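Local structure of glutathione S-transferase (Sphingobium chungbukense, 6M1T) at residues A[12-20]-A[188-198]. The protein binds glutathione and, as a beta-class glutathione S-transferase, probably transfers it to electrophilic compounds in detoxification. Residues are numbered along the deposited sequence; the frame is centred on the assembly and turned at random.
Sequences LAPHIALRE and RPSVGAALKAE. With SO4 (sulfate ion), chain E.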
loop_
_atom_site.group_PDB
_atom_site.type_symbol
_atom_site.label_atom_id
_atom_site.label_comp_id
_atom_site.label_asym_id
_atom_site.label_seq_id
_atom_site.Cartn_x
_atom_site.Cartn_y
_atom_site.Cartn_z
ATOM N N LEU A 12 6.577 14.444 3.595
ATOM C CA LEU A 12 6.804 15.525 2.588
ATOM C C LEU A 12 5.780 15.403 1.453
ATOM O O LEU A 12 5.394 16.420 0.897
ATOM C CB LEU A 12 8.253 15.463 2.121
ATOM C CG LEU A 12 8.702 16.486 1.082
ATOM C CD1 LEU A 12 8.543 17.927 1.571
ATOM C CD2 LEU A 12 10.143 16.212 0.729
ATOM N N ALA A 13 5.311 14.193 1.116
ATOM C CA ALA A 13 4.432 14.001 -0.049
ATOM C C ALA A 13 3.107 14.743 0.145
ATOM O O ALA A 13 2.771 15.635 -0.665
ATOM C CB ALA A 13 4.239 12.540 -0.375
ATOM N N PRO A 14 2.346 14.476 1.229
ATOM C CA PRO A 14 1.136 15.241 1.481
ATOM C C PRO A 14 1.428 16.730 1.747
ATOM O O PRO A 14 0.557 17.564 1.420
ATOM C CB PRO A 14 0.428 14.510 2.641
ATOM C CG PRO A 14 1.500 13.664 3.232
ATOM C CD PRO A 14 2.481 13.319 2.120
ATOM N N HIS A 15 2.590 17.060 2.313
ATOM C CA HIS A 15 3.015 18.488 2.464
ATOM C C HIS A 15 2.986 19.167 1.083
ATOM O O HIS A 15 2.345 20.244 0.934
ATOM C CB HIS A 15 4.402 18.568 3.125
ATOM C CG HIS A 15 4.788 19.928 3.605
ATOM N ND1 HIS A 15 5.957 20.156 4.317
ATOM C CD2 HIS A 15 4.143 21.106 3.547
ATOM C CE1 HIS A 15 6.054 21.457 4.591
ATOM N NE2 HIS A 15 4.926 22.053 4.172
ATOM N N ILE A 16 3.677 18.600 0.112
ATOM C CA ILE A 16 3.696 19.143 -1.284
ATOM C C ILE A 16 2.256 19.204 -1.846
ATOM O O ILE A 16 1.882 20.216 -2.435
ATOM C CB ILE A 16 4.646 18.330 -2.165
ATOM C CG1 ILE A 16 6.090 18.565 -1.738
ATOM C CG2 ILE A 16 4.410 18.644 -3.643
ATOM C CD1 ILE A 16 7.092 17.560 -2.234
ATOM N N ALA A 17 1.464 18.150 -1.676
ATOM C CA ALA A 17 0.092 18.030 -2.227
ATOM C C ALA A 17 -0.813 19.153 -1.704
ATOM O O ALA A 17 -1.614 19.701 -2.479
ATOM C CB ALA A 17 -0.479 16.641 -1.929
ATOM N N LEU A 18 -0.785 19.435 -0.407
ATOM C CA LEU A 18 -1.580 20.533 0.179
ATOM C C LEU A 18 -1.149 21.875 -0.431
ATOM O O LEU A 18 -2.052 22.733 -0.611
ATOM C CB LEU A 18 -1.418 20.524 1.703
ATOM C CG LEU A 18 -2.134 19.365 2.387
ATOM C CD1 LEU A 18 -1.600 19.161 3.786
ATOM C CD2 LEU A 18 -3.627 19.590 2.410
ATOM N N ARG A 19 0.146 22.073 -0.654
ATOM C CA ARG A 19 0.668 23.286 -1.352
ATOM C C ARG A 19 0.142 23.311 -2.805
ATOM O O ARG A 19 -0.165 24.410 -3.276
ATOM C CB ARG A 19 2.189 23.366 -1.314
ATOM C CG ARG A 19 2.696 23.669 0.095
ATOM C CD ARG A 19 4.180 23.886 0.222
ATOM N NE ARG A 19 4.480 24.020 1.645
ATOM C CZ ARG A 19 4.527 25.152 2.334
ATOM N NH1 ARG A 19 4.361 26.311 1.728
ATOM N NH2 ARG A 19 4.747 25.100 3.633
ATOM N N GLU A 20 0.019 22.159 -3.464
ATOM C CA GLU A 20 -0.499 22.037 -4.852
ATOM C C GLU A 20 -2.001 22.353 -4.904
ATOM O O GLU A 20 -2.478 22.829 -5.978
ATOM C CB GLU A 20 -0.145 20.676 -5.457
ATOM C CG GLU A 20 1.305 20.550 -5.878
ATOM C CD GLU A 20 1.678 21.191 -7.235
ATOM O OE1 GLU A 20 0.776 21.461 -8.056
ATOM O OE2 GLU A 20 2.863 21.380 -7.473
ATOM N N ARG A 188 8.649 23.060 -9.572
ATOM C CA ARG A 188 7.276 23.472 -9.223
ATOM C C ARG A 188 7.374 24.313 -7.961
ATOM O O ARG A 188 8.144 23.976 -7.065
ATOM C CB ARG A 188 6.349 22.271 -9.062
ATOM C CG ARG A 188 6.223 21.454 -10.329
ATOM C CD ARG A 188 5.292 20.290 -10.124
ATOM N NE ARG A 188 3.927 20.745 -9.925
ATOM C CZ ARG A 188 3.021 20.863 -10.891
ATOM N NH1 ARG A 188 3.318 20.536 -12.137
ATOM N NH2 ARG A 188 1.813 21.283 -10.609
ATOM N N PRO A 189 6.691 25.470 -7.934
ATOM C CA PRO A 189 6.664 26.354 -6.760
ATOM C C PRO A 189 6.257 25.661 -5.442
ATOM O O PRO A 189 6.893 25.872 -4.431
ATOM C CB PRO A 189 5.627 27.426 -7.136
ATOM C CG PRO A 189 5.579 27.433 -8.644
ATOM C CD PRO A 189 5.981 26.040 -9.092
ATOM N N SER A 190 5.196 24.843 -5.486
ATOM C CA SER A 190 4.735 24.004 -4.343
ATOM C C SER A 190 5.908 23.205 -3.788
ATOM O O SER A 190 6.034 23.085 -2.592
ATOM C CB SER A 190 3.672 23.056 -4.791
ATOM O OG SER A 190 4.288 22.008 -5.550
ATOM N N VAL A 191 6.748 22.651 -4.657
ATOM C CA VAL A 191 7.805 21.703 -4.233
ATOM C C VAL A 191 8.917 22.477 -3.529
ATOM O O VAL A 191 9.255 22.111 -2.369
ATOM C CB VAL A 191 8.252 20.836 -5.430
ATOM C CG1 VAL A 191 9.375 19.903 -5.064
ATOM C CG2 VAL A 191 7.065 20.056 -5.951
ATOM N N GLY A 192 9.423 23.564 -4.147
ATOM C CA GLY A 192 10.444 24.423 -3.513
ATOM C C GLY A 192 9.996 24.957 -2.168
ATOM O O GLY A 192 10.796 24.903 -1.208
ATOM N N ALA A 193 8.742 25.414 -2.070
ATOM C CA ALA A 193 8.161 25.956 -0.811
ATOM C C ALA A 193 8.124 24.875 0.284
ATOM O O ALA A 193 8.494 25.181 1.428
ATOM C CB ALA A 193 6.775 26.500 -1.085
ATOM N N ALA A 194 7.686 23.638 -0.032
ATOM C CA ALA A 194 7.696 22.523 0.967
ATOM C C ALA A 194 9.136 22.186 1.360
ATOM O O ALA A 194 9.415 22.056 2.552
ATOM C CB ALA A 194 6.976 21.294 0.473
ATOM N N LEU A 195 10.050 22.122 0.387
ATOM C CA LEU A 195 11.473 21.789 0.669
ATOM C C LEU A 195 12.003 22.855 1.633
ATOM O O LEU A 195 12.654 22.505 2.613
ATOM C CB LEU A 195 12.278 21.762 -0.643
ATOM C CG LEU A 195 12.575 20.442 -1.357
ATOM C CD1 LEU A 195 11.737 19.250 -0.911
ATOM C CD2 LEU A 195 12.453 20.627 -2.862
ATOM N N LYS A 196 11.695 24.137 1.394
ATOM C CA LYS A 196 12.188 25.259 2.223
ATOM C C LYS A 196 11.529 25.196 3.602
ATOM O O LYS A 196 12.270 25.274 4.605
ATOM C CB LYS A 196 11.970 26.615 1.519
ATOM C CG LYS A 196 12.655 27.800 2.196
ATOM C CD LYS A 196 12.797 29.045 1.337
ATOM C CE LYS A 196 13.498 30.198 2.039
ATOM N NZ LYS A 196 13.109 31.517 1.461
ATOM N N ALA A 197 10.198 25.047 3.692
ATOM C CA ALA A 197 9.482 24.985 4.991
ATOM C C ALA A 197 10.007 23.841 5.883
ATOM O O ALA A 197 9.910 23.982 7.120
ATOM C CB ALA A 197 7.982 24.861 4.772
ATOM N N GLU A 198 10.497 22.742 5.311
ATOM C CA GLU A 198 10.978 21.563 6.083
ATOM C C GLU A 198 12.489 21.675 6.359
ATOM O O GLU A 198 12.988 20.895 7.221
ATOM C CB GLU A 198 10.685 20.253 5.366
ATOM C CG GLU A 198 9.200 19.917 5.358
ATOM C CD GLU A 198 8.869 18.457 5.073
ATOM O OE1 GLU A 198 9.805 17.637 5.017
ATOM O OE2 GLU A 198 7.660 18.140 4.919
HETATM S S SO4 E . -0.168 20.599 -14.002
HETATM O O1 SO4 E . 1.256 20.734 -14.116
HETATM O O2 SO4 E . -0.769 21.849 -14.366
HETATM O O3 SO4 E . -0.537 20.257 -12.650
HETATM O O4 SO4 E . -0.589 19.553 -14.888
HETATM O O HOH W 1 3.413 24.067 -7.711
#
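A194 packs its CB over one face of the H15 ring, 4.0 Å from the centroid, in a CH-pi contact. The same methyl is a knob in a hole formed by L12, H15, I16 and R19, with A194 CB 3.6 Å from I16 CG1. This is the tight part of the contact. I16 CG2 also meets V191 CG2, and I156 and F159 of helix 153-162 back I16 and V191, respectively. H15 CG is anti to the backbone N (chi1 -167°), which turns the ring toward E198. There H15 ND1 donates a nearly straight bond in the ring plane to the anti side of E198 OE2, at 2.7 Å. E198 OE1 takes the backbone N-H of G8. The contact joins the first helix of the thioredoxin-like N-terminal domain to helix 189-198, the last helix of the chain. At the more open flank, R19 still fits as a knob among S190, A193, A194 and A197. R19 NH2 donates to H15 NE2 at 3.1 Å, so both ring nitrogens are held. At the partly exposed end, R188 grips E20 side-on: R188 NE meets E20 OE2 at 2.7 Å and R188 NH2 meets E20 OE1 at 2.8 Å. S190 OG also donates to E20 OE2 in a very short bond, and a water bridges E20 OE2 and S190 N. R188 NH1 holds a sulfate, probably from the crystallisation liquor. With an alanine at R188, E20 would probably lose its countercharge and the R188 partner of OE1, leaving S190 and the water on OE2.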